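Local coordinates for protein neuraminidase (Influenza A virus, PDB 4GDI) that is a neuraminidase-like viral surface protein that may cleave terminal sialic acids, although its putative active site has diverged from that of classical neuraminidases, at residues S41-V46 against W75-Y80; E342-D345 against G351-Q354. All coordinates share one frame; numbering follows the deposited sequence.

Interaction 1. Residues S41-V46 against W75-Y80; sequences SRRAYV and WEESLY
Glu77 OE1 is shared by Arg42 and Arg43, and the three residues form a salt-bridge network. The shorter arm comes from Arg43, whose NH2 lies 2.7 Å from Glu77 OE1. The oxygen sits at the edge of that guanidinium, near its plane, but the N-H is bent well away from it (122°), and as a hydrogen bond the contact is weak. From Arg42, NH2 approaches Glu77 OE1 at 3.4 Å, also weakly. A water bridges the two, 2.8 Å from Arg42 NH2 and 2.9 Å from Glu77 OE1. Both guanidinium planes stand nearly perpendicular to the carboxylate, so each arginine reaches it through one nitrogen instead of a paired grip. An extended chain from CG to NE carries Arg42 out to the acid, whereas Arg43 folds at chi3 (-87°). Arg42 NH2 also bridges to Glu74, and Arg43 NE donates to Arg100 O. Packing beyond the charges is slight: Tyr45 OH and Leu79 CD1 come within 4.5 Å, the hydroxyl being hydrogen-bonded to Ser102. Arg43, with positive phi, forms the corner between strands 39-42 and 44-48. Those strands pair with one side of strand 53-64 and strand 78-83 with the other, so the salt bridges, reaching Glu77 just ahead of strand 78-83, pass across inner strand 53-64 of an antiparallel blade of the beta-propeller.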
ATOM      1  N   SER A  41      19.151   7.495   4.663  1.00 25.85           N
ATOM      2  CA  SER A  41      19.806   6.193   4.618  1.00 30.03           C
ATOM      3  C   SER A  41      21.316   6.252   4.451  1.00 23.62           C
ATOM      4  O   SER A  41      21.866   7.157   3.828  1.00 24.58           O
ATOM      5  CB  SER A  41      19.203   5.362   3.486  1.00 26.15           C
ATOM      6  OG  SER A  41      19.252   6.049   2.247  1.00 37.20           O
ATOM      7  N   ARG A  42      21.978   5.247   4.997  1.00 22.98           N
ATOM      8  CA  ARG A  42      23.389   5.066   4.760  1.00 27.58           C
ATOM      9  C   ARG A  42      23.667   3.582   4.694  1.00 26.61           C
ATOM     10  O   ARG A  42      22.847   2.780   5.125  1.00 24.21           O
ATOM     11  CB  ARG A  42      24.232   5.746   5.848  1.00 29.56           C
ATOM     12  CG  ARG A  42      23.991   5.280   7.278  1.00 37.30           C
ATOM     13  CD  ARG A  42      24.860   6.111   8.238  1.00 41.52           C
ATOM     14  NE  ARG A  42      24.520   5.904   9.643  1.00 66.17           N
ATOM     15  CZ  ARG A  42      24.777   6.778  10.616  1.00 75.39           C
ATOM     16  NH1 ARG A  42      25.376   7.935  10.348  1.00 73.71           N
ATOM     17  NH2 ARG A  42      24.426   6.498  11.864  1.00 74.19           N
ATOM     18  N   ARG A  43      24.817   3.237   4.121  1.00 19.64           N
ATOM     19  CA  ARG A  43      25.259   1.867   3.981  1.00 19.22           C
ATOM     20  C   ARG A  43      24.219   1.074   3.189  1.00 21.48           C
ATOM     21  O   ARG A  43      23.990  -0.106   3.434  1.00 23.27           O
ATOM     22  CB  ARG A  43      25.566   1.253   5.351  1.00 27.32           C
ATOM     23  CG  ARG A  43      26.603   2.095   6.111  1.00 32.53           C
ATOM     24  CD  ARG A  43      27.401   1.338   7.161  1.00 43.19           C
ATOM     25  NE  ARG A  43      26.728   1.311   8.457  1.00 71.02           N
ATOM     26  CZ  ARG A  43      26.680   2.331   9.314  1.00 66.31           C
ATOM     27  NH1 ARG A  43      27.259   3.493   9.022  1.00 58.13           N
ATOM     28  NH2 ARG A  43      26.041   2.188  10.472  1.00 42.03           N
ATOM     29  N   ALA A  44      23.638   1.737   2.198  1.00 19.39           N
ATOM     30  CA  ALA A  44      22.593   1.133   1.393  1.00 15.78           C
ATOM     31  C   ALA A  44      23.168   0.234   0.303  1.00 18.20           C
ATOM     32  O   ALA A  44      24.329   0.367  -0.106  1.00 22.51           O
ATOM     33  CB  ALA A  44      21.689   2.200   0.776  1.00 18.04           C
ATOM     34  N   TYR A  45      22.337  -0.702  -0.144  1.00 18.80           N
ATOM     35  CA  TYR A  45      22.681  -1.586  -1.251  1.00 18.65           C
ATOM     36  C   TYR A  45      21.391  -2.184  -1.800  1.00 24.54           C
ATOM     37  O   TYR A  45      20.322  -2.001  -1.225  1.00 23.60           O
ATOM     38  CB  TYR A  45      23.656  -2.689  -0.805  1.00 19.31           C
ATOM     39  CG  TYR A  45      23.139  -3.557   0.336  1.00 20.04           C
ATOM     40  CD1 TYR A  45      23.295  -3.161   1.652  1.00 17.33           C
ATOM     41  CD2 TYR A  45      22.494  -4.761   0.083  1.00 18.32           C
ATOM     42  CE1 TYR A  45      22.831  -3.934   2.701  1.00 21.11           C
ATOM     43  CE2 TYR A  45      22.026  -5.559   1.128  1.00 29.90           C
ATOM     44  CZ  TYR A  45      22.201  -5.136   2.433  1.00 26.25           C
ATOM     45  OH  TYR A  45      21.741  -5.890   3.470  1.00 19.10           O
ATOM     46  N   VAL A  46      21.496  -2.913  -2.900  1.00 22.27           N
ATOM     47  CA  VAL A  46      20.316  -3.437  -3.556  1.00 21.85           C
ATOM     48  C   VAL A  46      20.336  -4.960  -3.553  1.00 18.37           C
ATOM     49  O   VAL A  46      21.392  -5.568  -3.701  1.00 20.05           O
ATOM     50  CB  VAL A  46      20.219  -2.937  -5.021  1.00 21.95           C
ATOM     51  CG1 VAL A  46      19.041  -3.620  -5.725  1.00 23.32           C
ATOM     52  CG2 VAL A  46      20.079  -1.410  -5.079  1.00 25.20           C
ATOM     53  N   TRP A  75      21.528   6.955  16.468  1.00 30.25           N
ATOM     54  CA  TRP A  75      22.390   6.079  17.258  1.00 33.20           C
ATOM     55  C   TRP A  75      21.714   4.775  17.659  1.00 32.82           C
ATOM     56  O   TRP A  75      22.379   3.846  18.119  1.00 35.52           O
ATOM     57  CB  TRP A  75      22.960   6.813  18.474  1.00 37.90           C
ATOM     58  CG  TRP A  75      21.954   7.221  19.477  1.00 33.19           C
ATOM     59  CD1 TRP A  75      21.444   6.455  20.484  1.00 49.64           C
ATOM     60  CD2 TRP A  75      21.340   8.508  19.598  1.00 40.80           C
ATOM     61  NE1 TRP A  75      20.541   7.183  21.224  1.00 50.35           N
ATOM     62  CE2 TRP A  75      20.461   8.448  20.701  1.00 38.59           C
ATOM     63  CE3 TRP A  75      21.445   9.706  18.881  1.00 45.15           C
ATOM     64  CZ2 TRP A  75      19.691   9.536  21.099  1.00 40.21           C
ATOM     65  CZ3 TRP A  75      20.680  10.787  19.281  1.00 44.39           C
ATOM     66  CH2 TRP A  75      19.815  10.695  20.381  1.00 48.33           C
ATOM     67  N   GLU A  76      20.402   4.697  17.460  1.00 32.04           N
ATOM     68  CA  GLU A  76      19.698   3.418  17.526  1.00 36.68           C
ATOM     69  C   GLU A  76      19.508   2.893  16.107  1.00 36.12           C
ATOM     70  O   GLU A  76      18.503   3.182  15.447  1.00 28.02           O
ATOM     71  CB  GLU A  76      18.349   3.573  18.212  1.00 33.46           C
ATOM     72  CG  GLU A  76      18.462   3.993  19.658  1.00 47.50           C
ATOM     73  CD  GLU A  76      17.161   3.809  20.408  1.00 58.03           C
ATOM     74  OE1 GLU A  76      16.482   2.786  20.176  1.00 58.37           O
ATOM     75  OE2 GLU A  76      16.820   4.689  21.224  1.00 61.23           O
ATOM     76  N   GLU A  77      20.488   2.126  15.647  1.00 28.00           N
ATOM     77  CA  GLU A  77      20.605   1.803  14.236  1.00 32.48           C
ATOM     78  C   GLU A  77      19.804   0.575  13.867  1.00 17.68           C
ATOM     79  O   GLU A  77      19.979  -0.498  14.459  1.00 24.39           O
ATOM     80  CB  GLU A  77      22.075   1.597  13.866  1.00 37.46           C
ATOM     81  CG  GLU A  77      22.936   2.787  14.223  1.00 45.21           C
ATOM     82  CD  GLU A  77      24.326   2.713  13.624  1.00 49.21           C
ATOM     83  OE1 GLU A  77      24.494   3.152  12.468  1.00 56.51           O
ATOM     84  OE2 GLU A  77      25.249   2.236  14.318  1.00 55.86           O
ATOM     85  N   SER A  78      18.960   0.737  12.853  1.00 22.25           N
ATOM     86  CA  SER A  78      18.169  -0.375  12.328  1.00 20.16           C
ATOM     87  C   SER A  78      18.226  -0.449  10.807  1.00 28.61           C
ATOM     88  O   SER A  78      18.302   0.569  10.105  1.00 16.21           O
ATOM     89  CB  SER A  78      16.713  -0.256  12.792  1.00 23.97           C
ATOM     90  OG  SER A  78      16.602  -0.486  14.192  1.00 31.53           O
ATOM     91  N   LEU A  79      18.199  -1.683  10.319  1.00 23.32           N
ATOM     92  CA  LEU A  79      18.132  -1.990   8.906  1.00 23.13           C
ATOM     93  C   LEU A  79      16.682  -1.927   8.406  1.00 24.79           C
ATOM     94  O   LEU A  79      15.777  -2.494   9.029  1.00 24.11           O
ATOM     95  CB  LEU A  79      18.671  -3.412   8.701  1.00 22.95           C
ATOM     96  CG  LEU A  79      18.498  -4.015   7.316  1.00 27.45           C
ATOM     97  CD1 LEU A  79      19.433  -3.330   6.306  1.00 22.90           C
ATOM     98  CD2 LEU A  79      18.742  -5.527   7.390  1.00 23.10           C
ATOM     99  N   TYR A  80      16.487  -1.277   7.263  1.00 21.69           N
ATOM    100  CA  TYR A  80      15.182  -1.126   6.624  1.00 27.57           C
ATOM    101  C   TYR A  80      15.299  -1.598   5.189  1.00 28.53           C
ATOM    102  O   TYR A  80      16.401  -1.704   4.654  1.00 26.97           O
ATOM    103  CB  TYR A  80      14.749   0.354   6.556  1.00 22.49           C
ATOM    104  CG  TYR A  80      14.322   0.993   7.852  1.00 19.98           C
ATOM    105  CD1 TYR A  80      15.231   1.206   8.880  1.00 26.64           C
ATOM    106  CD2 TYR A  80      13.009   1.426   8.033  1.00 30.45           C
ATOM    107  CE1 TYR A  80      14.836   1.812  10.065  1.00 31.57           C
ATOM    108  CE2 TYR A  80      12.604   2.033   9.213  1.00 26.91           C
ATOM    109  CZ  TYR A  80      13.520   2.217  10.227  1.00 30.92           C
ATOM    110  OH  TYR A  80      13.124   2.830  11.394  1.00 33.87           O
TER
HETATM  111  O   HOH W   1      22.208   4.879  12.125  1.00 45.24           O

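Interaction 2. Residues E342-D345 against G351-Q354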
ATOM      1  N   GLU A 342      26.061   5.204  -4.970  1.00 22.24           N
ATOM      2  CA  GLU A 342      25.641   6.361  -4.180  1.00 24.00           C
ATOM      3  C   GLU A 342      25.919   7.626  -4.970  1.00 28.60           C
ATOM      4  O   GLU A 342      27.047   7.844  -5.448  1.00 23.29           O
ATOM      5  CB  GLU A 342      26.415   6.453  -2.863  1.00 25.39           C
ATOM      6  CG  GLU A 342      25.945   5.497  -1.765  1.00 21.35           C
ATOM      7  CD  GLU A 342      26.791   5.591  -0.508  1.00 26.54           C
ATOM      8  OE1 GLU A 342      27.922   6.125  -0.597  1.00 21.41           O
ATOM      9  OE2 GLU A 342      26.317   5.141   0.571  1.00 24.24           O
ATOM     10  N   ILE A 343      24.878   8.435  -5.115  1.00 27.72           N
ATOM     11  CA  ILE A 343      24.980   9.777  -5.669  1.00 25.79           C
ATOM     12  C   ILE A 343      24.795  10.726  -4.483  1.00 32.89           C
ATOM     13  O   ILE A 343      23.805  10.629  -3.754  1.00 32.25           O
ATOM     14  CB  ILE A 343      23.872  10.023  -6.699  1.00 30.24           C
ATOM     15  CG1 ILE A 343      23.983   9.027  -7.863  1.00 30.08           C
ATOM     16  CG2 ILE A 343      23.898  11.472  -7.213  1.00 27.74           C
ATOM     17  CD1 ILE A 343      25.276   9.090  -8.617  1.00 28.31           C
ATOM     18  N   GLU A 344      25.746  11.623  -4.255  1.00 29.88           N
ATOM     19  CA  GLU A 344      25.666  12.495  -3.077  1.00 33.31           C
ATOM     20  C   GLU A 344      25.087  13.852  -3.434  1.00 36.41           C
ATOM     21  O   GLU A 344      25.471  14.448  -4.428  1.00 31.72           O
ATOM     22  CB  GLU A 344      27.037  12.640  -2.411  1.00 38.91           C
ATOM     23  CG  GLU A 344      27.249  11.631  -1.280  1.00 64.11           C
ATOM     24  CD  GLU A 344      28.552  10.865  -1.381  1.00 77.03           C
ATOM     25  OE1 GLU A 344      29.560  11.447  -1.833  1.00 85.55           O
ATOM     26  OE2 GLU A 344      28.570   9.675  -0.994  1.00 82.79           O
ATOM     27  N   ASP A 345      24.144  14.321  -2.620  1.00 31.12           N
ATOM     28  CA  ASP A 345      23.452  15.584  -2.870  1.00 32.84           C
ATOM     29  C   ASP A 345      23.570  16.495  -1.643  1.00 37.38           C
ATOM     30  O   ASP A 345      23.472  16.034  -0.492  1.00 34.41           O
ATOM     31  CB  ASP A 345      21.977  15.323  -3.186  1.00 42.92           C
ATOM     32  CG  ASP A 345      21.783  14.420  -4.404  1.00 54.33           C
ATOM     33  OD1 ASP A 345      22.383  14.711  -5.462  1.00 56.09           O
ATOM     34  OD2 ASP A 345      21.028  13.423  -4.295  1.00 53.42           O
ATOM     35  N   GLY A 351      22.605  18.572   5.699  1.00 41.40           N
ATOM     36  CA  GLY A 351      23.897  18.132   5.214  1.00 56.35           C
ATOM     37  C   GLY A 351      23.848  17.270   3.975  1.00 50.56           C
ATOM     38  O   GLY A 351      22.890  17.305   3.210  1.00 43.87           O
ATOM     39  N   MET A 352      24.910  16.495   3.789  1.00 42.60           N
ATOM     40  CA  MET A 352      25.070  15.649   2.618  1.00 46.41           C
ATOM     41  C   MET A 352      24.241  14.388   2.775  1.00 37.01           C
ATOM     42  O   MET A 352      24.324  13.697   3.800  1.00 34.65           O
ATOM     43  CB  MET A 352      26.546  15.273   2.447  1.00 39.69           C
ATOM     44  CG  MET A 352      26.819  14.393   1.236  1.00 53.46           C
ATOM     45  SD  MET A 352      27.970  15.124   0.053  1.00 89.59           S
ATOM     46  CE  MET A 352      27.054  16.573  -0.471  1.00 61.02           C
ATOM     47  N   ILE A 353      23.421  14.098   1.772  1.00 32.36           N
ATOM     48  CA  ILE A 353      22.676  12.846   1.762  1.00 28.15           C
ATOM     49  C   ILE A 353      23.174  12.032   0.582  1.00 34.44           C
ATOM     50  O   ILE A 353      23.769  12.580  -0.344  1.00 29.86           O
ATOM     51  CB  ILE A 353      21.150  13.063   1.626  1.00 32.14           C
ATOM     52  CG1 ILE A 353      20.826  13.783   0.324  1.00 31.45           C
ATOM     53  CG2 ILE A 353      20.612  13.861   2.804  1.00 42.99           C
ATOM     54  CD1 ILE A 353      19.353  13.857   0.025  1.00 40.56           C
ATOM     55  N   GLN A 354      22.953  10.725   0.625  1.00 33.33           N
ATOM     56  CA  GLN A 354      23.220   9.894  -0.544  1.00 37.03           C
ATOM     57  C   GLN A 354      21.960   9.165  -0.996  1.00 28.09           C
ATOM     58  O   GLN A 354      21.171   8.668  -0.186  1.00 36.04           O
ATOM     59  CB  GLN A 354      24.348   8.900  -0.287  1.00 34.15           C
ATOM     60  CG  GLN A 354      24.231   8.142   0.997  1.00 39.34           C
ATOM     61  CD  GLN A 354      24.870   8.888   2.138  1.00 53.48           C
ATOM     62  OE1 GLN A 354      25.749   9.723   1.921  1.00 51.34           O
ATOM     63  NE2 GLN A 354      24.429   8.602   3.363  1.00 52.19           N
TER
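Gln354 lays its CB and CG alongside the chain of Glu342, the two side chains pointing the same way, with Gln354 CG 3.7 Å from Glu342 OE2. A chi1 of 48° sets Gln354 CG between its backbone N and carbonyl carbon, and a bend at chi2 turns the amide, whose NE2 reaches Ser41 O. Glu344 lies beside Gln354 on the same face, its carboxylate plane almost perpendicular to the amide. Met352 crosses Glu344 at about a right angle and brings SD to 3.6 Å from Glu344 CB, while Met352 CE rests 3.6 Å from Asp345 O. Asp345 and Ile353 turn to the other face, where CB of the former meets CG1 of the latter. Their backbones form a hydrogen-bonded antiparallel pair, Asp345 N to Ile353 O at 2.9 Å and Ile353 N to Asp345 O at 3.0 Å, both nearly straight. Glu344 and Gln354 are the adjoining non-hydrogen-bonded pair. Salt bridges from Glu342 to Arg320 and from Glu344 to Arg317 reach strand 317-324. This beta hairpin forms the middle of a four-stranded antiparallel sheet, with strand 317-324 beyond 338-346 and strand 20-25 beyond 352-362.

Interaction 1 closes before interaction 2 opens along the chain, yet their centres lie only 14 Å apart, because their sheets are neighbours in the propeller ring. Both segments of interaction 1 lie on or beside the sheet built on strand 53-64, the second leading into strand 78-83. The hairpin of interaction 2 belongs to the sheet that combines C-terminal strands 317-324, 338-346 and 352-362 with N-terminal strand 20-25. A probable hydrogen bond of 3.0 Å from Gln354 NE2 to Ser41 O joins them, with Arg42 CB packed against the same amide. Strand 20-25 closes the ring by pairing with 352-362, and the two interactions lie where that blade meets the next.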